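Local coordinates for protein alanine racemase, biosynthetic (Pseudomonas aeruginosa PAO1, PDB 6A2F) that belongs to the alanine racemase family of two-domain proteins, with an N-terminal TIM-barrel domain that carries a lysine-bound pyridoxal phosphate cofactor, at residues N155-A163 with Q174-L182; D187-L198 with A203-M213. All coordinates share one frame; numbering follows the deposited sequence.

Contact 1 (N155-A163 with Q174-L182); sequences NLISHFACA and QLESFLGLL
Leu-156 presses its CD2 methyl over one face of the Phe-178 ring, 3.7 Å from the ring centroid and only 15° off the normal, a CH-pi contact offset toward the rim. With CG anti to the backbone N, the leucine brings its CD2 branch down on the ring face from the direction opposite to that of the phenylalanine. Its two methyls divide the work: CD2 also touches Leu-182 CD2 at 3.8 Å, while CD1 packs against Leu-181 CD1 at 4.0 Å. The edge of the Phe-178 ring is met by Ser-158, whose CB lies 3.7 Å from CD2 of the ring.

Further along, the amide of Gln-174 bridges the backbone after the strand. OE1 accepts from Ala-161 N at 2.9 Å, in the amide plane and on a lone pair, and takes a second bond from a water that in turn accepts from Cys-162 N. NE2 gives a weak bond, bent to 128°, to His-159 O. The same OE1 lies at the edge of the Phe-160 ring, which stands nearly perpendicular to the amide (86°).

Strand 151-157 and helix 169-179 are the first two elements of a beta-alpha-beta unit of the TIM barrel, and these contacts lay the helix against the strand and the loop at its C-terminal end.

In the second shell, Ser-126 OG bonds to both Gln-174 NE2 and Ser-158 OG, and Ser-158 OG also reaches Leu-124 O. Leu-138 of helix 135-145 touches Leu-156 and Leu-181. His-159 points away from the helix, and its NE2 hydrogen-bonds Tyr-254 OH of the second subunit.

Contact 2 (D187-L198 with A203-M213); sequences DQRSLANSAAVL and AHMDWLRPGIM
Gln-188 brings NE2 to the edge of the Trp-207 indole, its amide almost perpendicular to the ring (87°); NE2 and NE1 are both donors and make no bond. Arg-189 is held at both ends of its backbone: its N donates to the anti lone pair of Asp-206 OD2 (2.7 Å), and its O accepts from Asp-206 N and Trp-207 N, which arrive from opposite faces of the carbonyl plane. Its guanidinium lies with one face over the same OD2, a long salt bridge of charges alone, NE to OD2 3.7 Å.

Ser-190 OG, swung away from its own N by a chi1 of -176°, donates to Trp-207 O (2.7 Å) and accepts from Arg-209 NH1 (3.0 Å), near the guanidinium plane. Leu-191 CD2 rests on Ala-203 CB. Ala-192 O receives Arg-209 N at 2.8 Å, nearly along the C=O axis. Asn-193 caps the helix that follows, OD1 accepting from Ala-196 N.

Ser-194 OG takes Met-213 N in a straight bond (3.2 Å, 168°). Val-197 wedges CG2 against Leu-208 CB, and its O accepts from His-204 NE2 (3.1 Å) from above the carbonyl plane. Leu-198 and Met-213 meet tip to tip.

Arg-209 NE bonds to the cofactor nitrogen N1 of the modified lysine at position 34, and its NH2 is held by Ser-158 O and His-159 ND1. Ser-194 OG, Gly-211 N and Ile-212 N grip the cofactor phosphate. Neighbouring barrel strands 189-190 and 207-208 thus run into the phosphate-binding and pyridine-nitrogen contacts of an alanine racemase-type pyridoxal phosphate site.

How the contacts relate
Contact 1 comes wholly earlier in the sequence than contact 2, and their centres are about 11 Å apart, both in the N-terminal barrel domain. Strands 151-157 and 189-190 are parallel neighbours, joined by probable backbone hydrogen bonds between Ser-190 N and Leu-156 O and between Leu-156 N and Gln-188 O. Helix 169-179 forms the crossover between them; contact 2 then carries the barrel wall on to strand 207-208. Phe-178 is shared, since it also touches Arg-189, Leu-191 and Met-205. Beyond the C-terminal end of strand 151-157, the end of contact 1, including Ala-161 and Cys-162, borders the second subunit, whereas no other chain of the assembly touches contact 2.

Contact 1 (N155-A163 with Q174-L182)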
loop_
_atom_site.group_PDB
_atom_site.type_symbol
_atom_site.label_atom_id
_atom_site.label_comp_id
_atom_site.label_asym_id
_atom_site.label_seq_id
_atom_site.Cartn_x
_atom_site.Cartn_y
_atom_site.Cartn_z
ATOM N N ASN A 155 -33.632 -0.935 -9.628
ATOM C CA ASN A 155 -32.825 -2.119 -9.910
ATOM C C ASN A 155 -32.502 -2.923 -8.654
ATOM O O ASN A 155 -32.714 -2.451 -7.532
ATOM C CB ASN A 155 -31.528 -1.712 -10.622
ATOM C CG ASN A 155 -31.779 -0.976 -11.926
ATOM O OD1 ASN A 155 -32.814 -1.153 -12.567
ATOM N ND2 ASN A 155 -30.828 -0.144 -12.325
ATOM N N LEU A 156 -32.001 -4.142 -8.850
ATOM C CA LEU A 156 -31.588 -4.994 -7.738
ATOM C C LEU A 156 -30.117 -5.392 -7.848
ATOM O O LEU A 156 -29.648 -5.795 -8.920
ATOM C CB LEU A 156 -32.480 -6.238 -7.639
ATOM C CG LEU A 156 -32.187 -7.240 -6.512
ATOM C CD1 LEU A 156 -32.535 -6.668 -5.145
ATOM C CD2 LEU A 156 -32.909 -8.561 -6.743
ATOM N N ILE A 157 -29.400 -5.277 -6.731
ATOM C CA ILE A 157 -27.986 -5.652 -6.664
ATOM C C ILE A 157 -27.663 -6.405 -5.362
ATOM O O ILE A 157 -28.177 -6.070 -4.288
ATOM C CB ILE A 157 -27.039 -4.432 -6.894
ATOM C CG1 ILE A 157 -25.586 -4.891 -7.095
ATOM C CG2 ILE A 157 -27.157 -3.404 -5.770
ATOM C CD1 ILE A 157 -24.615 -3.787 -7.464
ATOM N N SER A 158 -26.840 -7.444 -5.483
ATOM C CA SER A 158 -26.281 -8.148 -4.338
ATOM C C SER A 158 -24.904 -8.685 -4.709
ATOM O O SER A 158 -24.518 -8.661 -5.881
ATOM C CB SER A 158 -27.204 -9.277 -3.878
ATOM O OG SER A 158 -26.987 -9.578 -2.512
ATOM N N HIS A 159 -24.171 -9.172 -3.716
ATOM C CA HIS A 159 -22.772 -9.539 -3.902
ATOM C C HIS A 159 -22.433 -10.808 -3.112
ATOM O O HIS A 159 -22.783 -10.917 -1.935
ATOM C CB HIS A 159 -21.880 -8.364 -3.474
ATOM C CG HIS A 159 -20.430 -8.538 -3.809
ATOM N ND1 HIS A 159 -19.935 -8.378 -5.087
ATOM C CD2 HIS A 159 -19.365 -8.836 -3.029
ATOM C CE1 HIS A 159 -18.630 -8.580 -5.080
ATOM N NE2 HIS A 159 -18.259 -8.860 -3.842
ATOM N N PHE A 160 -21.760 -11.757 -3.771
ATOM C CA PHE A 160 -21.383 -13.046 -3.172
ATOM C C PHE A 160 -20.240 -12.910 -2.177
ATOM O O PHE A 160 -19.387 -12.040 -2.331
ATOM C CB PHE A 160 -20.936 -14.035 -4.251
ATOM C CG PHE A 160 -22.056 -14.617 -5.068
ATOM C CD1 PHE A 160 -23.042 -15.402 -4.476
ATOM C CD2 PHE A 160 -22.099 -14.416 -6.446
ATOM C CE1 PHE A 160 -24.059 -15.957 -5.238
ATOM C CE2 PHE A 160 -23.114 -14.971 -7.213
ATOM C CZ PHE A 160 -24.095 -15.741 -6.609
ATOM N N ALA A 161 -20.211 -13.790 -1.178
ATOM C CA ALA A 161 -19.117 -13.814 -0.195
ATOM C C ALA A 161 -18.053 -14.884 -0.481
ATOM O O ALA A 161 -16.912 -14.768 -0.030
ATOM C CB ALA A 161 -19.671 -13.985 1.216
ATOM N N CYS A 162 -18.437 -15.926 -1.216
ATOM C CA CYS A 162 -17.579 -17.099 -1.384
ATOM C C CYS A 162 -17.617 -17.682 -2.795
ATOM O O CYS A 162 -17.288 -18.858 -2.992
ATOM C CB CYS A 162 -17.957 -18.199 -0.384
ATOM S SG CYS A 162 -18.096 -17.692 1.342
ATOM N N ALA A 163 -18.005 -16.869 -3.773
ATOM C CA ALA A 163 -18.029 -17.312 -5.165
ATOM C C ALA A 163 -16.646 -17.754 -5.668
ATOM O O ALA A 163 -16.540 -18.396 -6.714
ATOM C CB ALA A 163 -18.613 -16.229 -6.061
ATOM N N GLN A 174 -27.271 -17.405 -1.053
ATOM C CA GLN A 174 -27.269 -16.023 -1.540
ATOM C C GLN A 174 -28.051 -15.893 -2.841
ATOM O O GLN A 174 -28.762 -14.910 -3.051
ATOM C CB GLN A 174 -25.837 -15.507 -1.722
ATOM C CG GLN A 174 -25.126 -15.183 -0.419
ATOM C CD GLN A 174 -23.819 -14.449 -0.631
ATOM O OE1 GLN A 174 -22.762 -15.063 -0.774
ATOM N NE2 GLN A 174 -23.883 -13.122 -0.638
ATOM N N LEU A 175 -27.919 -16.905 -3.694
ATOM C CA LEU A 175 -28.597 -16.954 -4.984
ATOM C C LEU A 175 -30.109 -17.116 -4.791
ATOM O O LEU A 175 -30.902 -16.449 -5.464
ATOM C CB LEU A 175 -28.002 -18.090 -5.830
ATOM C CG LEU A 175 -28.148 -18.227 -7.356
ATOM C CD1 LEU A 175 -28.879 -19.508 -7.725
ATOM C CD2 LEU A 175 -28.764 -17.017 -8.055
ATOM N N GLU A 176 -30.492 -17.983 -3.851
ATOM C CA GLU A 176 -31.899 -18.206 -3.515
ATOM C C GLU A 176 -32.543 -16.964 -2.911
ATOM O O GLU A 176 -33.700 -16.656 -3.212
ATOM C CB GLU A 176 -32.056 -19.405 -2.573
ATOM C CG GLU A 176 -32.060 -20.752 -3.284
ATOM C CD GLU A 176 -31.898 -21.930 -2.335
ATOM O OE1 GLU A 176 -32.242 -21.802 -1.135
ATOM O OE2 GLU A 176 -31.423 -22.992 -2.794
ATOM N N SER A 177 -31.791 -16.260 -2.065
ATOM C CA SER A 177 -32.236 -14.995 -1.487
ATOM C C SER A 177 -32.525 -13.965 -2.583
ATOM O O SER A 177 -33.585 -13.338 -2.587
ATOM C CB SER A 177 -31.185 -14.456 -0.514
ATOM O OG SER A 177 -31.521 -13.153 -0.065
ATOM N N PHE A 178 -31.576 -13.814 -3.506
ATOM C CA PHE A 178 -31.696 -12.920 -4.655
ATOM C C PHE A 178 -32.918 -13.276 -5.502
ATOM O O PHE A 178 -33.749 -12.411 -5.782
ATOM C CB PHE A 178 -30.412 -12.975 -5.501
ATOM C CG PHE A 178 -30.310 -11.894 -6.550
ATOM C CD1 PHE A 178 -30.948 -12.029 -7.784
ATOM C CD2 PHE A 178 -29.552 -10.751 -6.316
ATOM C CE1 PHE A 178 -30.850 -11.039 -8.751
ATOM C CE2 PHE A 178 -29.445 -9.758 -7.280
ATOM C CZ PHE A 178 -30.093 -9.904 -8.500
ATOM N N LEU A 179 -33.024 -14.550 -5.887
ATOM C CA LEU A 179 -34.115 -15.036 -6.739
ATOM C C LEU A 179 -35.494 -14.884 -6.096
ATOM O O LEU A 179 -36.496 -14.719 -6.798
ATOM C CB LEU A 179 -33.884 -16.498 -7.135
ATOM C CG LEU A 179 -32.741 -16.835 -8.102
ATOM C CD1 LEU A 179 -32.430 -18.322 -8.045
ATOM C CD2 LEU A 179 -33.047 -16.404 -9.531
ATOM N N GLY A 180 -35.539 -14.937 -4.766
ATOM C CA GLY A 180 -36.787 -14.782 -4.025
ATOM C C GLY A 180 -37.383 -13.384 -4.089
ATOM O O GLY A 180 -38.450 -13.133 -3.526
ATOM N N LEU A 181 -36.694 -12.469 -4.769
ATOM C CA LEU A 181 -37.187 -11.105 -4.929
ATOM C C LEU A 181 -37.606 -10.790 -6.363
ATOM O O LEU A 181 -38.114 -9.703 -6.640
ATOM C CB LEU A 181 -36.142 -10.089 -4.454
ATOM C CG LEU A 181 -35.791 -10.018 -2.966
ATOM C CD1 LEU A 181 -34.566 -9.136 -2.781
ATOM C CD2 LEU A 181 -36.954 -9.506 -2.128
ATOM N N LEU A 182 -37.414 -11.748 -7.268
ATOM C CA LEU A 182 -37.621 -11.499 -8.695
ATOM C C LEU A 182 -39.093 -11.519 -9.137
ATOM O O LEU A 182 -39.400 -11.442 -10.331
ATOM C CB LEU A 182 -36.739 -12.426 -9.548
ATOM C CG LEU A 182 -35.208 -12.326 -9.352
ATOM C CD1 LEU A 182 -34.468 -12.997 -10.504
ATOM C CD2 LEU A 182 -34.726 -10.888 -9.188
HETATM O O HOH W 1 -21.030 -16.636 -2.076
#

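Contact 2 (D187-L198 with A203-M213)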
loop_
_atom_site.group_PDB
_atom_site.type_symbol
_atom_site.label_atom_id
_atom_site.label_comp_id
_atom_site.label_asym_id
_atom_site.label_seq_id
_atom_site.Cartn_x
_atom_site.Cartn_y
_atom_site.Cartn_z
ATOM N N ASP A 187 -35.889 -3.121 -13.268
ATOM C CA ASP A 187 -35.406 -2.821 -14.611
ATOM C C ASP A 187 -34.122 -3.579 -14.918
ATOM O O ASP A 187 -33.930 -4.051 -16.037
ATOM C CB ASP A 187 -35.191 -1.317 -14.779
ATOM C CG ASP A 187 -36.480 -0.537 -14.682
ATOM O OD1 ASP A 187 -37.307 -0.649 -15.610
ATOM O OD2 ASP A 187 -36.674 0.182 -13.681
ATOM N N GLN A 188 -33.248 -3.686 -13.919
ATOM C CA GLN A 188 -31.967 -4.378 -14.061
ATOM C C GLN A 188 -31.644 -5.176 -12.806
ATOM O O GLN A 188 -31.965 -4.762 -11.689
ATOM C CB GLN A 188 -30.815 -3.396 -14.336
ATOM C CG GLN A 188 -31.075 -2.314 -15.375
ATOM C CD GLN A 188 -31.019 -2.800 -16.817
ATOM O OE1 GLN A 188 -31.309 -2.041 -17.729
ATOM N NE2 GLN A 188 -30.640 -4.052 -17.029
ATOM N N ARG A 189 -30.999 -6.320 -13.003
ATOM C CA ARG A 189 -30.566 -7.163 -11.900
ATOM C C ARG A 189 -29.085 -7.432 -12.066
ATOM O O ARG A 189 -28.624 -7.730 -13.171
ATOM C CB ARG A 189 -31.336 -8.485 -11.872
ATOM C CG ARG A 189 -32.839 -8.360 -12.070
ATOM C CD ARG A 189 -33.465 -9.727 -12.281
ATOM N NE ARG A 189 -34.239 -9.779 -13.521
ATOM C CZ ARG A 189 -33.882 -10.450 -14.617
ATOM N NH1 ARG A 189 -32.752 -11.155 -14.652
ATOM N NH2 ARG A 189 -34.668 -10.422 -15.689
ATOM N N SER A 190 -28.337 -7.303 -10.974
ATOM C CA SER A 190 -26.896 -7.528 -11.001
ATOM C C SER A 190 -26.453 -8.290 -9.765
ATOM O O SER A 190 -26.763 -7.888 -8.639
ATOM C CB SER A 190 -26.145 -6.203 -11.111
ATOM O OG SER A 190 -24.756 -6.424 -11.235
ATOM N N LEU A 191 -25.723 -9.383 -9.983
ATOM C CA LEU A 191 -25.295 -10.274 -8.901
ATOM C C LEU A 191 -23.847 -10.770 -9.045
ATOM O O LEU A 191 -23.181 -11.046 -8.045
ATOM C CB LEU A 191 -26.263 -11.460 -8.796
ATOM C CG LEU A 191 -26.047 -12.609 -7.800
ATOM C CD1 LEU A 191 -25.928 -12.125 -6.362
ATOM C CD2 LEU A 191 -27.184 -13.609 -7.939
ATOM N N ALA A 192 -23.363 -10.856 -10.283
ATOM C CA ALA A 192 -22.102 -11.542 -10.585
ATOM C C ALA A 192 -20.840 -10.674 -10.522
ATOM O O ALA A 192 -20.681 -9.735 -11.315
ATOM C CB ALA A 192 -22.197 -12.221 -11.947
ATOM N N ASN A 193 -19.947 -11.007 -9.587
ATOM C CA ASN A 193 -18.554 -10.524 -9.621
ATOM C C ASN A 193 -17.727 -11.385 -10.598
ATOM O O ASN A 193 -18.284 -12.248 -11.282
ATOM C CB ASN A 193 -17.930 -10.495 -8.212
ATOM C CG ASN A 193 -18.025 -11.833 -7.480
ATOM O OD1 ASN A 193 -18.347 -12.871 -8.068
ATOM N ND2 ASN A 193 -17.736 -11.810 -6.184
ATOM N N SER A 194 -16.414 -11.159 -10.664
ATOM C CA SER A 194 -15.545 -11.900 -11.591
ATOM C C SER A 194 -15.689 -13.404 -11.399
ATOM O O SER A 194 -15.902 -14.148 -12.363
ATOM C CB SER A 194 -14.079 -11.498 -11.418
ATOM O OG SER A 194 -13.862 -10.141 -11.764
ATOM N N ALA A 195 -15.588 -13.834 -10.143
ATOM C CA ALA A 195 -15.761 -15.231 -9.768
ATOM C C ALA A 195 -17.032 -15.815 -10.381
ATOM O O ALA A 195 -16.984 -16.846 -11.059
ATOM C CB ALA A 195 -15.773 -15.373 -8.252
ATOM N N ALA A 196 -18.155 -15.133 -10.163
ATOM C CA ALA A 196 -19.446 -15.600 -10.644
ATOM C C ALA A 196 -19.591 -15.481 -12.159
ATOM O O ALA A 196 -20.269 -16.300 -12.778
ATOM C CB ALA A 196 -20.579 -14.866 -9.935
ATOM N N VAL A 197 -18.954 -14.468 -12.751
ATOM C CA VAL A 197 -18.988 -14.275 -14.209
ATOM C C VAL A 197 -18.432 -15.510 -14.911
ATOM O O VAL A 197 -18.902 -15.894 -15.990
ATOM C CB VAL A 197 -18.205 -13.015 -14.656
ATOM C CG1 VAL A 197 -17.928 -13.033 -16.157
ATOM C CG2 VAL A 197 -18.962 -11.752 -14.279
ATOM N N LEU A 198 -17.446 -16.139 -14.281
ATOM C CA LEU A 198 -16.778 -17.290 -14.867
ATOM C C LEU A 198 -17.401 -18.631 -14.480
ATOM O O LEU A 198 -17.263 -19.603 -15.214
ATOM C CB LEU A 198 -15.282 -17.278 -14.527
ATOM C CG LEU A 198 -14.411 -16.246 -15.250
ATOM C CD1 LEU A 198 -13.178 -15.915 -14.417
ATOM C CD2 LEU A 198 -14.024 -16.715 -16.649
ATOM N N ALA A 203 -26.098 -16.447 -11.931
ATOM C CA ALA A 203 -25.911 -15.147 -11.293
ATOM C C ALA A 203 -25.722 -14.017 -12.300
ATOM O O ALA A 203 -25.641 -12.852 -11.908
ATOM C CB ALA A 203 -24.729 -15.198 -10.334
ATOM N N HIS A 204 -25.649 -14.365 -13.585
ATOM C CA HIS A 204 -25.346 -13.393 -14.640
ATOM C C HIS A 204 -26.359 -12.252 -14.735
ATOM O O HIS A 204 -25.973 -11.100 -14.945
ATOM C CB HIS A 204 -25.170 -14.076 -16.006
ATOM C CG HIS A 204 -23.908 -14.879 -16.127
ATOM N ND1 HIS A 204 -23.641 -15.689 -17.212
ATOM C CD2 HIS A 204 -22.848 -15.011 -15.294
ATOM C CE1 HIS A 204 -22.466 -16.268 -17.050
ATOM N NE2 HIS A 204 -21.965 -15.875 -15.894
ATOM N N MET A 205 -27.645 -12.579 -14.584
ATOM C CA MET A 205 -28.724 -11.580 -14.586
ATOM C C MET A 205 -28.623 -10.591 -15.762
ATOM O O MET A 205 -28.505 -11.019 -16.905
ATOM C CB MET A 205 -28.797 -10.865 -13.230
ATOM C CG MET A 205 -28.996 -11.798 -12.039
ATOM S SD MET A 205 -30.604 -12.620 -12.074
ATOM C CE MET A 205 -30.351 -13.905 -10.854
ATOM N N ASP A 206 -28.660 -9.285 -15.493
ATOM C CA ASP A 206 -28.649 -8.282 -16.570
ATOM C C ASP A 206 -27.300 -7.579 -16.743
ATOM O O ASP A 206 -26.873 -7.326 -17.870
ATOM C CB ASP A 206 -29.750 -7.238 -16.357
ATOM C CG ASP A 206 -31.129 -7.852 -16.258
ATOM O OD1 ASP A 206 -31.528 -8.601 -17.178
ATOM O OD2 ASP A 206 -31.819 -7.583 -15.258
ATOM N N TRP A 207 -26.649 -7.257 -15.626
ATOM C CA TRP A 207 -25.359 -6.572 -15.637
ATOM C C TRP A 207 -24.319 -7.346 -14.830
ATOM O O TRP A 207 -24.471 -7.539 -13.623
ATOM C CB TRP A 207 -25.481 -5.132 -15.109
ATOM C CG TRP A 207 -26.100 -4.169 -16.084
ATOM C CD1 TRP A 207 -27.425 -4.048 -16.385
ATOM C CD2 TRP A 207 -25.420 -3.183 -16.877
ATOM N NE1 TRP A 207 -27.616 -3.059 -17.324
ATOM C CE2 TRP A 207 -26.403 -2.511 -17.644
ATOM C CE3 TRP A 207 -24.075 -2.810 -17.022
ATOM C CZ2 TRP A 207 -26.086 -1.483 -18.541
ATOM C CZ3 TRP A 207 -23.762 -1.789 -17.918
ATOM C CH2 TRP A 207 -24.770 -1.134 -18.663
ATOM N N LEU A 208 -23.272 -7.794 -15.516
ATOM C CA LEU A 208 -22.116 -8.399 -14.870
ATOM C C LEU A 208 -21.279 -7.308 -14.213
ATOM O O LEU A 208 -21.315 -6.154 -14.640
ATOM C CB LEU A 208 -21.267 -9.144 -15.904
ATOM C CG LEU A 208 -21.960 -10.123 -16.863
ATOM C CD1 LEU A 208 -20.974 -10.591 -17.920
ATOM C CD2 LEU A 208 -22.579 -11.310 -16.130
ATOM N N ARG A 209 -20.526 -7.663 -13.172
ATOM C CA ARG A 209 -19.639 -6.698 -12.519
ATOM C C ARG A 209 -18.226 -7.248 -12.389
ATOM O O ARG A 209 -17.754 -7.473 -11.266
ATOM C CB ARG A 209 -20.167 -6.299 -11.136
ATOM C CG ARG A 209 -21.621 -5.867 -11.099
ATOM C CD ARG A 209 -21.973 -5.213 -9.772
ATOM N NE ARG A 209 -21.635 -6.043 -8.615
ATOM C CZ ARG A 209 -22.432 -6.971 -8.085
ATOM N NH1 ARG A 209 -23.632 -7.221 -8.606
ATOM N NH2 ARG A 209 -22.022 -7.659 -7.030
ATOM N N PRO A 210 -17.540 -7.473 -13.531
ATOM C CA PRO A 210 -16.161 -7.947 -13.431
ATOM C C PRO A 210 -15.188 -6.856 -12.990
ATOM O O PRO A 210 -15.198 -5.748 -13.533
ATOM C CB PRO A 210 -15.845 -8.418 -14.853
ATOM C CG PRO A 210 -16.764 -7.650 -15.729
ATOM C CD PRO A 210 -18.016 -7.465 -14.927
ATOM N N GLY A 211 -14.379 -7.189 -11.985
ATOM C CA GLY A 211 -13.276 -6.356 -11.530
ATOM C C GLY A 211 -11.940 -7.036 -11.773
ATOM O O GLY A 211 -11.330 -6.867 -12.830
ATOM N N ILE A 212 -11.501 -7.825 -10.794
ATOM C CA ILE A 212 -10.166 -8.434 -10.794
ATOM C C ILE A 212 -9.803 -9.179 -12.090
ATOM O O ILE A 212 -8.657 -9.096 -12.554
ATOM C CB ILE A 212 -9.950 -9.324 -9.539
ATOM C CG1 ILE A 212 -8.469 -9.702 -9.356
ATOM C CG2 ILE A 212 -10.842 -10.559 -9.568
ATOM C CD1 ILE A 212 -7.575 -8.572 -8.885
ATOM N N MET A 213 -10.776 -9.873 -12.686
ATOM C CA MET A 213 -10.528 -10.644 -13.910
ATOM C C MET A 213 -10.111 -9.758 -15.084
ATOM O O MET A 213 -9.393 -10.207 -15.985
ATOM C CB MET A 213 -11.731 -11.521 -14.285
ATOM C CG MET A 213 -12.898 -10.788 -14.930
ATOM S SD MET A 213 -14.244 -11.900 -15.392
ATOM C CE MET A 213 -13.551 -12.725 -16.822
#